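Local coordinates for putative cell invasion protein with MAC/Perforin domain (Bacteroides thetaiotaomicron VPI-5482, PDB 3KK7), which belongs to the membrane-attack complex/perforin family and is probably a lipoprotein of a gut symbiont, its putative role in cell invasion being unproven, at residues 375-380 with 449-454; 382-387 with 413-418; 395-400 with 407-412; 401-406 with 510-515. All blocks are in the same frame, centred on the assembly; numbering follows the deposited sequence.

Interaction 1: residues 375-380 with 449-454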
loop_
_atom_site.group_PDB
_atom_site.type_symbol
_atom_site.label_atom_id
_atom_site.label_comp_id
_atom_site.label_asym_id
_atom_site.label_seq_id
_atom_site.Cartn_x
_atom_site.Cartn_y
_atom_site.Cartn_z
ATOM N N PRO A 375 -13.669 -17.212 -9.672
ATOM C CA PRO A 375 -13.420 -18.106 -8.551
ATOM C C PRO A 375 -13.793 -19.575 -8.842
ATOM O O PRO A 375 -14.530 -19.865 -9.773
ATOM C CB PRO A 375 -14.286 -17.521 -7.442
ATOM C CG PRO A 375 -15.319 -16.783 -8.120
ATOM C CD PRO A 375 -14.779 -16.292 -9.398
ATOM N N TYR A 376 -13.270 -20.483 -8.022
ATOM C CA TYR A 376 -13.468 -21.910 -8.207
ATOM C C TYR A 376 -12.942 -22.652 -6.998
ATOM O O TYR A 376 -12.039 -22.177 -6.333
ATOM C CB TYR A 376 -12.719 -22.412 -9.450
ATOM C CG TYR A 376 -11.226 -22.180 -9.433
ATOM C CD1 TYR A 376 -10.360 -23.116 -8.873
ATOM C CD2 TYR A 376 -10.677 -21.032 -10.005
ATOM C CE1 TYR A 376 -8.971 -22.910 -8.867
ATOM C CE2 TYR A 376 -9.304 -20.809 -10.002
ATOM C CZ TYR A 376 -8.453 -21.749 -9.428
ATOM O OH TYR A 376 -7.097 -21.521 -9.438
ATOM N N ILE A 377 -13.508 -23.818 -6.728
ATOM C CA ILE A 377 -13.033 -24.688 -5.679
ATOM C C ILE A 377 -12.182 -25.756 -6.333
ATOM O O ILE A 377 -12.615 -26.364 -7.302
ATOM C CB ILE A 377 -14.192 -25.360 -4.971
ATOM C CG1 ILE A 377 -15.069 -24.303 -4.284
ATOM C CG2 ILE A 377 -13.656 -26.380 -3.974
ATOM C CD1 ILE A 377 -16.276 -24.869 -3.556
ATOM N N GLU A 378 -10.970 -25.966 -5.827
ATOM C CA GLU A 378 -10.123 -27.059 -6.292
ATOM C C GLU A 378 -9.958 -28.050 -5.128
ATOM O O GLU A 378 -9.594 -27.649 -4.010
ATOM C CB GLU A 378 -8.772 -26.555 -6.823
ATOM C CG GLU A 378 -7.919 -25.749 -5.818
ATOM C CD GLU A 378 -6.645 -25.173 -6.424
ATOM O OE1 GLU A 378 -6.112 -25.810 -7.359
ATOM O OE2 GLU A 378 -6.173 -24.094 -5.962
ATOM N N ILE A 379 -10.295 -29.323 -5.360
ATOM C CA ILE A 379 -10.126 -30.372 -4.346
ATOM C C ILE A 379 -8.753 -30.984 -4.605
ATOM O O ILE A 379 -8.544 -31.674 -5.616
ATOM C CB ILE A 379 -11.222 -31.470 -4.427
ATOM C CG1 ILE A 379 -12.625 -30.847 -4.310
ATOM C CG2 ILE A 379 -10.997 -32.518 -3.335
ATOM C CD1 ILE A 379 -13.715 -31.617 -5.019
ATOM N N ILE A 380 -7.812 -30.712 -3.712
ATOM C CA ILE A 380 -6.447 -31.136 -3.922
ATOM C C ILE A 380 -5.889 -31.699 -2.630
ATOM O O ILE A 380 -6.636 -31.988 -1.713
ATOM C CB ILE A 380 -5.591 -29.966 -4.467
ATOM C CG1 ILE A 380 -5.607 -28.773 -3.498
ATOM C CG2 ILE A 380 -6.106 -29.544 -5.841
ATOM C CD1 ILE A 380 -4.448 -27.799 -3.681
ATOM N N LEU A 449 -20.054 -22.691 -8.756
ATOM C CA LEU A 449 -18.887 -22.330 -9.540
ATOM C C LEU A 449 -18.155 -23.599 -9.979
ATOM O O LEU A 449 -18.499 -24.702 -9.563
ATOM C CB LEU A 449 -17.972 -21.392 -8.746
ATOM C CG LEU A 449 -17.760 -21.549 -7.234
ATOM C CD1 LEU A 449 -17.285 -22.958 -6.816
ATOM C CD2 LEU A 449 -16.770 -20.463 -6.769
ATOM N N LYS A 450 -17.170 -23.429 -10.854
ATOM C CA LYS A 450 -16.324 -24.520 -11.298
ATOM C C LYS A 450 -15.709 -25.202 -10.068
ATOM O O LYS A 450 -15.076 -24.554 -9.251
ATOM C CB LYS A 450 -15.223 -23.976 -12.224
ATOM C CG LYS A 450 -14.321 -25.025 -12.917
ATOM C CD LYS A 450 -12.914 -24.464 -13.309
ATOM C CE LYS A 450 -12.889 -23.609 -14.598
ATOM N NZ LYS A 450 -11.524 -23.021 -14.815
ATOM N N ILE A 451 -15.964 -26.497 -9.919
ATOM C CA ILE A 451 -15.296 -27.328 -8.932
ATOM C C ILE A 451 -14.440 -28.310 -9.735
ATOM O O ILE A 451 -14.921 -28.933 -10.703
ATOM C CB ILE A 451 -16.295 -28.113 -8.046
ATOM C CG1 ILE A 451 -17.274 -27.152 -7.377
ATOM C CG2 ILE A 451 -15.557 -28.969 -7.019
ATOM C CD1 ILE A 451 -18.296 -27.836 -6.522
ATOM N N LYS A 452 -13.171 -28.422 -9.358
ATOM C CA LYS A 452 -12.266 -29.356 -10.001
ATOM C C LYS A 452 -11.477 -30.084 -8.936
ATOM O O LYS A 452 -11.468 -29.671 -7.785
ATOM C CB LYS A 452 -11.343 -28.646 -10.984
ATOM C CG LYS A 452 -10.757 -27.321 -10.505
ATOM C CD LYS A 452 -9.387 -27.039 -11.163
ATOM C CE LYS A 452 -9.241 -25.598 -11.685
ATOM N NZ LYS A 452 -7.802 -25.196 -11.847
ATOM N N ALA A 453 -10.874 -31.202 -9.318
ATOM C CA ALA A 453 -10.045 -31.978 -8.417
ATOM C C ALA A 453 -8.741 -32.240 -9.134
ATOM O O ALA A 453 -8.700 -32.167 -10.358
ATOM C CB ALA A 453 -10.731 -33.286 -8.036
ATOM N N ASP A 454 -7.677 -32.517 -8.381
ATOM C CA ASP A 454 -6.387 -32.803 -8.988
ATOM C C ASP A 454 -5.487 -33.525 -8.019
ATOM O O ASP A 454 -4.914 -32.908 -7.145
ATOM C CB ASP A 454 -5.716 -31.518 -9.469
ATOM C CG ASP A 454 -4.525 -31.783 -10.387
ATOM O OD1 ASP A 454 -3.912 -32.876 -10.340
ATOM O OD2 ASP A 454 -4.207 -30.877 -11.179
#

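Interaction 2: residues 382-387 with 413-418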
loop_
_atom_site.group_PDB
_atom_site.type_symbol
_atom_site.label_atom_id
_atom_site.label_comp_id
_atom_site.label_asym_id
_atom_site.label_seq_id
_atom_site.Cartn_x
_atom_site.Cartn_y
_atom_site.Cartn_z
HETATM N N MSE A 382 -3.340 -31.597 0.722
HETATM C CA MSE A 382 -2.669 -30.732 1.700
HETATM C C MSE A 382 -1.703 -31.565 2.526
HETATM O O MSE A 382 -2.071 -32.605 3.071
HETATM C CB MSE A 382 -3.687 -30.065 2.624
HETATM C CG MSE A 382 -3.121 -29.043 3.595
HETATM SE SE MSE A 382 -4.500 -28.602 4.911
HETATM C CE MSE A 382 -3.418 -28.474 6.559
ATOM N N TYR A 383 -0.460 -31.102 2.585
ATOM C CA TYR A 383 0.594 -31.798 3.296
ATOM C C TYR A 383 0.288 -31.790 4.779
ATOM O O TYR A 383 -0.131 -30.767 5.316
ATOM C CB TYR A 383 1.935 -31.113 3.034
ATOM C CG TYR A 383 3.090 -31.785 3.727
ATOM C CD1 TYR A 383 3.534 -33.035 3.314
ATOM C CD2 TYR A 383 3.727 -31.185 4.810
ATOM C CE1 TYR A 383 4.590 -33.673 3.949
ATOM C CE2 TYR A 383 4.791 -31.819 5.448
ATOM C CZ TYR A 383 5.216 -33.063 5.006
ATOM O OH TYR A 383 6.270 -33.695 5.619
ATOM N N ILE A 384 0.473 -32.933 5.431
ATOM C CA ILE A 384 0.206 -33.053 6.866
ATOM C C ILE A 384 1.500 -33.385 7.593
ATOM O O ILE A 384 1.949 -32.599 8.425
ATOM C CB ILE A 384 -0.886 -34.116 7.211
ATOM C CG1 ILE A 384 -2.220 -33.764 6.553
ATOM C CG2 ILE A 384 -1.079 -34.207 8.733
ATOM C CD1 ILE A 384 -2.842 -32.447 7.052
ATOM N N ARG A 385 2.102 -34.533 7.281
ATOM C CA ARG A 385 3.363 -34.922 7.915
ATOM C C ARG A 385 4.088 -36.008 7.139
ATOM O O ARG A 385 3.543 -36.556 6.170
ATOM C CB ARG A 385 3.106 -35.416 9.340
ATOM C CG ARG A 385 2.113 -36.582 9.437
ATOM C CD ARG A 385 2.247 -37.311 10.764
ATOM N NE ARG A 385 1.457 -38.544 10.779
ATOM C CZ ARG A 385 0.154 -38.608 11.045
ATOM N NH1 ARG A 385 -0.552 -37.506 11.323
ATOM N NH2 ARG A 385 -0.453 -39.793 11.030
ATOM N N LYS A 386 5.317 -36.297 7.578
ATOM C CA LYS A 386 6.109 -37.430 7.087
ATOM C C LYS A 386 5.854 -38.659 7.944
ATOM O O LYS A 386 5.844 -38.567 9.166
ATOM C CB LYS A 386 7.627 -37.139 7.117
ATOM C CG LYS A 386 8.058 -36.057 6.153
ATOM C CD LYS A 386 9.459 -36.242 5.553
ATOM C CE LYS A 386 9.574 -35.319 4.305
ATOM N NZ LYS A 386 10.981 -34.975 3.917
ATOM N N SER A 387 5.696 -39.804 7.286
ATOM C CA SER A 387 5.561 -41.083 7.969
ATOM C C SER A 387 6.878 -41.435 8.636
ATOM O O SER A 387 7.893 -40.789 8.395
ATOM C CB SER A 387 5.154 -42.200 6.980
ATOM O OG SER A 387 6.244 -42.681 6.205
ATOM N N PRO A 413 -8.868 -30.132 10.869
ATOM C CA PRO A 413 -7.776 -30.123 11.842
ATOM C C PRO A 413 -7.571 -31.485 12.519
ATOM O O PRO A 413 -6.488 -31.743 13.047
ATOM C CB PRO A 413 -8.201 -29.034 12.832
ATOM C CG PRO A 413 -9.684 -29.004 12.756
ATOM C CD PRO A 413 -10.031 -29.353 11.336
ATOM N N ASP A 414 -8.589 -32.350 12.462
ATOM C CA ASP A 414 -8.485 -33.734 12.954
ATOM C C ASP A 414 -7.797 -34.691 11.969
ATOM O O ASP A 414 -7.677 -35.888 12.229
ATOM C CB ASP A 414 -9.874 -34.278 13.354
ATOM C CG ASP A 414 -10.263 -33.924 14.808
ATOM O OD1 ASP A 414 -9.613 -33.054 15.436
ATOM O OD2 ASP A 414 -11.227 -34.530 15.336
ATOM N N ALA A 415 -7.335 -34.158 10.847
ATOM C CA ALA A 415 -6.609 -34.943 9.867
ATOM C C ALA A 415 -5.251 -35.402 10.405
ATOM O O ALA A 415 -4.753 -36.434 9.963
ATOM C CB ALA A 415 -6.433 -34.141 8.568
ATOM N N ALA A 416 -4.656 -34.647 11.335
ATOM C CA ALA A 416 -3.361 -35.025 11.942
ATOM C C ALA A 416 -3.490 -36.236 12.888
ATOM O O ALA A 416 -2.535 -37.010 13.049
ATOM C CB ALA A 416 -2.732 -33.838 12.681
ATOM N N SER A 417 -4.669 -36.388 13.501
ATOM C CA SER A 417 -4.989 -37.540 14.364
ATOM C C SER A 417 -4.948 -38.854 13.589
ATOM O O SER A 417 -4.536 -39.875 14.117
ATOM C CB SER A 417 -6.397 -37.394 14.981
ATOM O OG SER A 417 -6.581 -36.158 15.669
ATOM N N GLN A 418 -5.373 -38.826 12.334
ATOM C CA GLN A 418 -5.525 -40.053 11.566
ATOM C C GLN A 418 -4.205 -40.810 11.468
ATOM O O GLN A 418 -3.128 -40.218 11.444
ATOM C CB GLN A 418 -6.084 -39.755 10.176
ATOM C CG GLN A 418 -7.394 -38.954 10.191
ATOM C CD GLN A 418 -8.147 -39.022 8.868
ATOM O OE1 GLN A 418 -7.984 -38.165 7.997
ATOM N NE2 GLN A 418 -8.968 -40.059 8.710
#

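Interaction 3: residues 395-400 with 407-412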
loop_
_atom_site.group_PDB
_atom_site.type_symbol
_atom_site.label_atom_id
_atom_site.label_comp_id
_atom_site.label_asym_id
_atom_site.label_seq_id
_atom_site.Cartn_x
_atom_site.Cartn_y
_atom_site.Cartn_z
ATOM N N ASP A 395 -3.702 -34.931 3.245
ATOM C CA ASP A 395 -5.151 -34.930 3.364
ATOM C C ASP A 395 -5.699 -34.393 2.032
ATOM O O ASP A 395 -4.987 -33.726 1.279
ATOM C CB ASP A 395 -5.593 -34.040 4.541
ATOM C CG ASP A 395 -7.089 -34.203 4.908
ATOM O OD1 ASP A 395 -7.735 -35.149 4.419
ATOM O OD2 ASP A 395 -7.622 -33.395 5.706
ATOM N N ILE A 396 -6.957 -34.706 1.738
ATOM C CA ILE A 396 -7.632 -34.197 0.546
ATOM C C ILE A 396 -8.543 -33.097 1.031
ATOM O O ILE A 396 -9.352 -33.306 1.923
ATOM C CB ILE A 396 -8.449 -35.288 -0.149
ATOM C CG1 ILE A 396 -7.527 -36.421 -0.592
ATOM C CG2 ILE A 396 -9.197 -34.728 -1.354
ATOM C CD1 ILE A 396 -8.266 -37.681 -1.019
ATOM N N VAL A 397 -8.424 -31.937 0.409
ATOM C CA VAL A 397 -9.036 -30.709 0.894
ATOM C C VAL A 397 -9.668 -29.863 -0.246
ATOM O O VAL A 397 -9.091 -29.747 -1.333
ATOM C CB VAL A 397 -7.950 -29.897 1.627
ATOM C CG1 VAL A 397 -8.182 -28.449 1.466
ATOM C CG2 VAL A 397 -7.896 -30.280 3.113
ATOM N N PRO A 398 -10.861 -29.283 -0.004
ATOM C CA PRO A 398 -11.377 -28.292 -0.932
ATOM C C PRO A 398 -10.725 -26.952 -0.644
ATOM O O PRO A 398 -10.614 -26.577 0.520
ATOM C CB PRO A 398 -12.865 -28.243 -0.598
ATOM C CG PRO A 398 -12.956 -28.648 0.810
ATOM C CD PRO A 398 -11.790 -29.515 1.117
ATOM N N VAL A 399 -10.281 -26.253 -1.693
ATOM C CA VAL A 399 -9.666 -24.933 -1.548
ATOM C C VAL A 399 -10.423 -23.934 -2.416
ATOM O O VAL A 399 -10.406 -24.032 -3.632
ATOM C CB VAL A 399 -8.168 -24.951 -1.945
ATOM C CG1 VAL A 399 -7.569 -23.572 -1.803
ATOM C CG2 VAL A 399 -7.384 -25.928 -1.092
ATOM N N LEU A 400 -11.093 -22.966 -1.793
ATOM C CA LEU A 400 -11.772 -21.911 -2.549
ATOM C C LEU A 400 -10.756 -20.894 -3.047
ATOM O O LEU A 400 -10.066 -20.264 -2.245
ATOM C CB LEU A 400 -12.790 -21.209 -1.673
ATOM C CG LEU A 400 -13.538 -20.043 -2.327
ATOM C CD1 LEU A 400 -14.445 -20.525 -3.490
ATOM C CD2 LEU A 400 -14.308 -19.294 -1.236
ATOM N N LYS A 407 -6.106 -18.425 -1.856
ATOM C CA LYS A 407 -6.516 -19.807 -1.684
ATOM C C LYS A 407 -6.979 -20.028 -0.249
ATOM O O LYS A 407 -6.181 -19.991 0.684
ATOM C CB LYS A 407 -5.373 -20.772 -2.056
ATOM C CG LYS A 407 -4.685 -20.417 -3.366
ATOM C CD LYS A 407 -4.174 -21.610 -4.157
ATOM C CE LYS A 407 -3.675 -21.180 -5.543
ATOM N NZ LYS A 407 -4.262 -21.983 -6.660
ATOM N N LEU A 408 -8.282 -20.243 -0.083
ATOM C CA LEU A 408 -8.867 -20.497 1.226
ATOM C C LEU A 408 -9.068 -22.008 1.382
ATOM O O LEU A 408 -10.081 -22.576 0.961
ATOM C CB LEU A 408 -10.178 -19.707 1.404
ATOM C CG LEU A 408 -10.133 -18.218 0.991
ATOM C CD1 LEU A 408 -11.480 -17.512 1.214
ATOM C CD2 LEU A 408 -9.030 -17.512 1.749
ATOM N N ILE A 409 -8.063 -22.642 1.979
ATOM C CA ILE A 409 -8.059 -24.074 2.260
ATOM C C ILE A 409 -9.059 -24.357 3.370
ATOM O O ILE A 409 -8.931 -23.802 4.445
ATOM C CB ILE A 409 -6.664 -24.541 2.774
ATOM C CG1 ILE A 409 -5.529 -24.099 1.852
ATOM C CG2 ILE A 409 -6.605 -26.043 2.897
ATOM C CD1 ILE A 409 -4.150 -24.263 2.485
ATOM N N PHE A 410 -10.050 -25.209 3.097
ATOM C CA PHE A 410 -11.023 -25.676 4.114
ATOM C C PHE A 410 -10.457 -26.942 4.766
ATOM O O PHE A 410 -10.743 -28.069 4.351
ATOM C CB PHE A 410 -12.358 -26.027 3.477
ATOM C CG PHE A 410 -13.085 -24.869 2.841
ATOM C CD1 PHE A 410 -12.550 -23.606 2.760
ATOM C CD2 PHE A 410 -14.325 -25.079 2.276
ATOM C CE1 PHE A 410 -13.266 -22.570 2.149
ATOM C CE2 PHE A 410 -15.036 -24.047 1.671
ATOM C CZ PHE A 410 -14.504 -22.799 1.611
ATOM N N SER A 411 -9.648 -26.749 5.794
ATOM C CA SER A 411 -8.903 -27.845 6.404
ATOM C C SER A 411 -9.706 -28.616 7.415
ATOM O O SER A 411 -10.695 -28.107 7.947
ATOM C CB SER A 411 -7.643 -27.306 7.073
ATOM O OG SER A 411 -7.817 -25.935 7.396
ATOM N N ASN A 412 -9.260 -29.855 7.661
ATOM C CA ASN A 412 -9.816 -30.748 8.688
ATOM C C ASN A 412 -8.748 -30.899 9.771
ATOM O O ASN A 412 -7.810 -31.688 9.620
ATOM C CB ASN A 412 -10.191 -32.130 8.100
ATOM C CG ASN A 412 -11.126 -32.031 6.854
ATOM O OD1 ASN A 412 -11.256 -30.960 6.227
ATOM N ND2 ASN A 412 -11.768 -33.166 6.489
HETATM O O HOH W 1 -6.969 -31.044 6.439
#

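Interaction 4: residues 401-406 with 510-515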
loop_
_atom_site.group_PDB
_atom_site.type_symbol
_atom_site.label_atom_id
_atom_site.label_comp_id
_atom_site.label_asym_id
_atom_site.label_seq_id
_atom_site.Cartn_x
_atom_site.Cartn_y
_atom_site.Cartn_z
ATOM N N ASN A 401 -10.648 -20.759 -4.367
ATOM C CA ASN A 401 -9.857 -19.695 -4.980
ATOM C C ASN A 401 -10.764 -18.483 -5.152
ATOM O O ASN A 401 -11.773 -18.579 -5.862
ATOM C CB ASN A 401 -9.245 -20.114 -6.324
ATOM C CG ASN A 401 -7.947 -20.934 -6.159
ATOM O OD1 ASN A 401 -6.891 -20.556 -6.674
ATOM N ND2 ASN A 401 -8.029 -22.057 -5.429
ATOM N N THR A 402 -10.415 -17.363 -4.501
ATOM C CA THR A 402 -11.245 -16.161 -4.525
ATOM C C THR A 402 -11.037 -15.380 -5.811
ATOM O O THR A 402 -10.181 -15.718 -6.601
ATOM C CB THR A 402 -10.950 -15.244 -3.308
ATOM O OG1 THR A 402 -9.648 -14.646 -3.437
ATOM C CG2 THR A 402 -11.032 -16.038 -2.010
ATOM N N ARG A 403 -11.802 -14.317 -5.996
ATOM C CA ARG A 403 -11.653 -13.436 -7.139
ATOM C C ARG A 403 -10.254 -12.828 -7.233
ATOM O O ARG A 403 -9.712 -12.573 -8.334
ATOM C CB ARG A 403 -12.645 -12.282 -7.041
ATOM C CG ARG A 403 -14.108 -12.656 -7.224
ATOM C CD ARG A 403 -14.950 -11.390 -7.382
ATOM N NE ARG A 403 -15.005 -10.634 -6.138
ATOM C CZ ARG A 403 -15.264 -9.327 -6.028
ATOM N NH1 ARG A 403 -15.272 -8.764 -4.825
ATOM N NH2 ARG A 403 -15.503 -8.572 -7.088
ATOM N N GLN A 404 -9.688 -12.588 -6.055
ATOM C CA GLN A 404 -8.414 -11.904 -5.908
ATOM C C GLN A 404 -7.299 -12.915 -6.100
ATOM O O GLN A 404 -6.136 -12.556 -6.223
ATOM C CB GLN A 404 -8.337 -11.258 -4.520
ATOM C CG GLN A 404 -9.428 -10.202 -4.193
ATOM C CD GLN A 404 -10.836 -10.758 -3.837
ATOM O OE1 GLN A 404 -10.998 -11.934 -3.483
ATOM N NE2 GLN A 404 -11.854 -9.897 -3.945
ATOM N N GLY A 405 -7.667 -14.195 -6.127
ATOM C CA GLY A 405 -6.707 -15.280 -6.334
ATOM C C GLY A 405 -6.071 -15.789 -5.050
ATOM O O GLY A 405 -4.993 -16.349 -5.071
ATOM N N ASP A 406 -6.756 -15.606 -3.931
ATOM C CA ASP A 406 -6.313 -16.130 -2.645
ATOM C C ASP A 406 -6.816 -17.559 -2.577
ATOM O O ASP A 406 -7.834 -17.860 -3.171
ATOM C CB ASP A 406 -6.920 -15.305 -1.502
ATOM C CG ASP A 406 -6.768 -13.817 -1.715
ATOM O OD1 ASP A 406 -5.610 -13.342 -1.898
ATOM O OD2 ASP A 406 -7.807 -13.120 -1.702
ATOM N N PRO A 510 -21.671 -12.259 -4.922
ATOM C CA PRO A 510 -22.108 -13.661 -4.670
ATOM C C PRO A 510 -22.336 -14.462 -5.959
ATOM O O PRO A 510 -22.093 -15.670 -5.986
ATOM C CB PRO A 510 -23.414 -13.516 -3.868
ATOM C CG PRO A 510 -23.767 -12.033 -3.902
ATOM C CD PRO A 510 -22.490 -11.270 -4.196
ATOM N N ASP A 511 -22.762 -13.782 -7.027
ATOM C CA ASP A 511 -22.978 -14.439 -8.331
ATOM C C ASP A 511 -21.662 -14.921 -8.972
ATOM O O ASP A 511 -21.631 -15.979 -9.614
ATOM C CB ASP A 511 -23.826 -13.559 -9.297
ATOM C CG ASP A 511 -25.364 -13.769 -9.121
ATOM O OD1 ASP A 511 -25.757 -14.780 -8.491
ATOM O OD2 ASP A 511 -26.176 -12.928 -9.611
ATOM N N ALA A 512 -20.577 -14.179 -8.774
ATOM C CA ALA A 512 -19.273 -14.634 -9.230
ATOM C C ALA A 512 -18.910 -15.966 -8.556
ATOM O O ALA A 512 -18.359 -16.862 -9.196
ATOM C CB ALA A 512 -18.255 -13.607 -8.972
ATOM N N TYR A 513 -19.282 -16.141 -7.294
ATOM C CA TYR A 513 -19.050 -17.421 -6.598
ATOM C C TYR A 513 -20.193 -18.426 -6.738
ATOM O O TYR A 513 -20.101 -19.559 -6.263
ATOM C CB TYR A 513 -18.767 -17.170 -5.120
ATOM C CG TYR A 513 -17.486 -16.398 -4.852
ATOM C CD1 TYR A 513 -17.439 -15.015 -4.966
ATOM C CD2 TYR A 513 -16.338 -17.051 -4.447
ATOM C CE1 TYR A 513 -16.280 -14.315 -4.701
ATOM C CE2 TYR A 513 -15.170 -16.357 -4.169
ATOM C CZ TYR A 513 -15.137 -14.997 -4.297
ATOM O OH TYR A 513 -13.962 -14.333 -4.023
ATOM N N GLY A 514 -21.267 -18.026 -7.407
ATOM C CA GLY A 514 -22.456 -18.884 -7.565
ATOM C C GLY A 514 -22.999 -19.328 -6.221
ATOM O O GLY A 514 -23.233 -20.517 -6.018
ATOM N N ILE A 515 -23.158 -18.367 -5.308
ATOM C CA ILE A 515 -23.592 -18.622 -3.929
ATOM C C ILE A 515 -24.788 -17.751 -3.520
ATOM O O ILE A 515 -25.165 -17.708 -2.353
ATOM C CB ILE A 515 -22.422 -18.412 -2.894
ATOM C CG1 ILE A 515 -21.934 -16.962 -2.878
ATOM C CG2 ILE A 515 -21.253 -19.339 -3.188
ATOM C CD1 ILE A 515 -20.858 -16.739 -1.906
#

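Interaction 1: residues 375-380 with 449-454
Two parallel strands of the mixed sheet in the D2 domain, 376-380 and 450-454, meet here, their short axes 20° apart. The strand 376-380 reaches across with both its N-H and C=O groups at every second residue. Ile377 N donates to Lys450 O, and Ile377 O receives Lys452 N at 3.0 Å, nearly along the C=O axis. Ile379 repeats the pattern: its N lies 2.7 Å from Lys452 O, in the carbonyl plane, and its O takes the N-H of Asp454. Ile377, Ile379, Ile451 and Ala453 share one face of the sheet, where helix 429-443 packs on Ile379 through Ser436 and Ile439 and on Ala453 through Phe432 and Ser436. On that face Ile379 CD1 touches Ile451 CG2 at 3.8 Å, the two chains crossing obliquely. Leu449, just ahead of its strand, turns toward the partner with CG in the crowded position between N and the carbonyl carbon (chi1 37°). Its two branches divide the work: CD1 lies 3.6 Å from Ile377 CG1, the two side chains crossing at about a right angle, while CD2 lies against Pro375 CB. The other face carries Tyr376, Glu378, Lys450 and Lys452, and is polar. Glu378, buried, is held by Lys457, Lys407 and Asn401, and a second acid, Glu21, forms a salt bridge with Lys452 NZ. The chain of Lys452, bent at chi3, crosses the Tyr376 side chain obliquely, with CE 3.9 Å from Tyr376 CE1. Lys452 NZ ends 4.5 Å from the Tyr376 ring centroid, 33° off the ring normal, an off-centre cation-pi contact.

Interaction 2: residues 382-387 with 413-418
A classic beta bulge near the end of strand 376-386, where Ile384 and Arg385 both face Leu393 of the adjoining strand, turns two consecutive side chains toward the loop 413-418. Arg385 spans the gap. Its CB points at the loop, and CG stands in the crowded position between the backbone N and the carbonyl carbon (chi1 57°). From CG to NE the chain is extended, so the methylenes act as a spacer and contact with the loop begins at the guanidinium. There CZ lies 3.7 Å from both Ala416 O and Gln418 O. NH1 donates to Ala416 O at 2.7 Å, meeting a lone pair in the carbonyl plane, but the bond is bent (130° at the hydrogen) and the oxygen sits 27° out of the guanidinium plane. The NH2 bond is the straighter one: Gln418 O, also 2.7 Å away, lies almost exactly in the guanidinium plane. Two carbonyls two residues apart thus fix the rotation of the group along its edge. NH2 has a further partner in Asp420, at the start of helix 420-424, so the same arginine ties the loop and the following helix to the bulge; that carboxylate probably balances part of its positive charge. Alongside, Ile384 adds a looser apolar contact at this surface site. Its CD1 approaches Ala415 CB, and its CG2 lies 4.0 Å from Ala416 CA.

Interaction 3: residues 395-400 with 407-412
Pro398 O, Leu400 N and Leu400 O carry the backbone bonds of this beta hairpin. Phe410 N donates to Pro398 O at 3.0 Å, nearly along the C=O axis, and Leu408 N reaches Leu400 O at 2.8 Å in an almost straight bond. The return bond, Leu400 N to Leu408 O, comes from above the carbonyl plane. Leu400 and Leu408 form a hydrogen-bonded antiparallel pair and lie side by side; Val399 and Ile409, the non-hydrogen-bonded pair before it, do likewise on the other face, with Val399 CG2 3.9 Å from Ile409 CG1. Phe410 swings its ring alongside the strand, its CB 3.8 Å from Pro398 CG and its CZ 4.0 Å from Leu400 CB. Farther along, the strands spread and a water takes over: it donates to Asp395 OD2 at 2.5 Å and accepts from Asn412 N at 2.9 Å.

Outward, Ile377 of strand 376-386 backs Pro398 and Leu400, while Ser411 OG bonds Asn472. Strand 395-400 is therefore flanked by 376-386 and 407-411, the latter paired in turn, in parallel, with strand 468-472, and helix 429-443 packs on Pro398 and Phe410 through Ile439 and Lys443.

Interaction 4: residues 401-406 with 510-515
With CG anti to its carbonyl carbon (chi1 -65°), Tyr513 extends its ring from the end of helix 508-512 toward the hairpin turn 401-406. Arg403 has the same first torsion (chi1 -69°), which lays its CG beside the phenol before the chain bends at chi3. The two side chains cross at about a right angle, Arg403 CG lying 3.7 Å from Tyr513 CE1, with guanidinium and ring planes 70° apart. At the tip, Tyr513 OH accepts the backbone N-H of Arg403 at 2.9 Å in a fairly straight bond, and Thr402 CB comes to 3.2 Å from the same oxygen. Behind it, Arg403 CD approaches Ala512 CB more loosely.

The receiving turn is well braced. Thr402 to Gly405 form a type I beta turn, closed by Gly405 N to Thr402 O. Thr402 OG1, turned into the crowded position between N and the carbonyl carbon, accepts Asp406 N at 3.1 Å, and Thr402 N bonds Asp406 O. On the other side, Gly514, with positive phi, ends the helix in a Schellman motif, so the chain turns away directly after Tyr513.

The C-terminal carboxylate of Leu541 joins the contact: its OXT hydrogen-bonds Tyr513 OH and forms a salt bridge with Arg403 NE, while Tyr197 O and Trp35 O take the other guanidinium nitrogens. The buried phenol thus links a backbone N-H of the D2 domain to the chain terminus in D3, and the nearby arginine probably stabilises the terminal carboxylate in its charged form.

In the fold
Interactions 1, 2 and 3 lie in the D2 region and all draw on its mixed sheet: strand 376-386 serves interactions 1 and 2, the latter joining it to a loop, and its next neighbour, 392-401, carries the first segment of interaction 3. The centres of interactions 1 and 3 are about 10 Å apart, joined by backbone bonds between 376-380 and 395-400. Interaction 2 lies about 21 Å from interaction 1 between centres. In chain order, interaction 3 falls between the two segments of interaction 2, and both fall between those of interaction 1. Interaction 4 crosses this order, bringing D3 residues 510-515 to the hairpin turn, so the D3 region docks at the turn end of the hairpin.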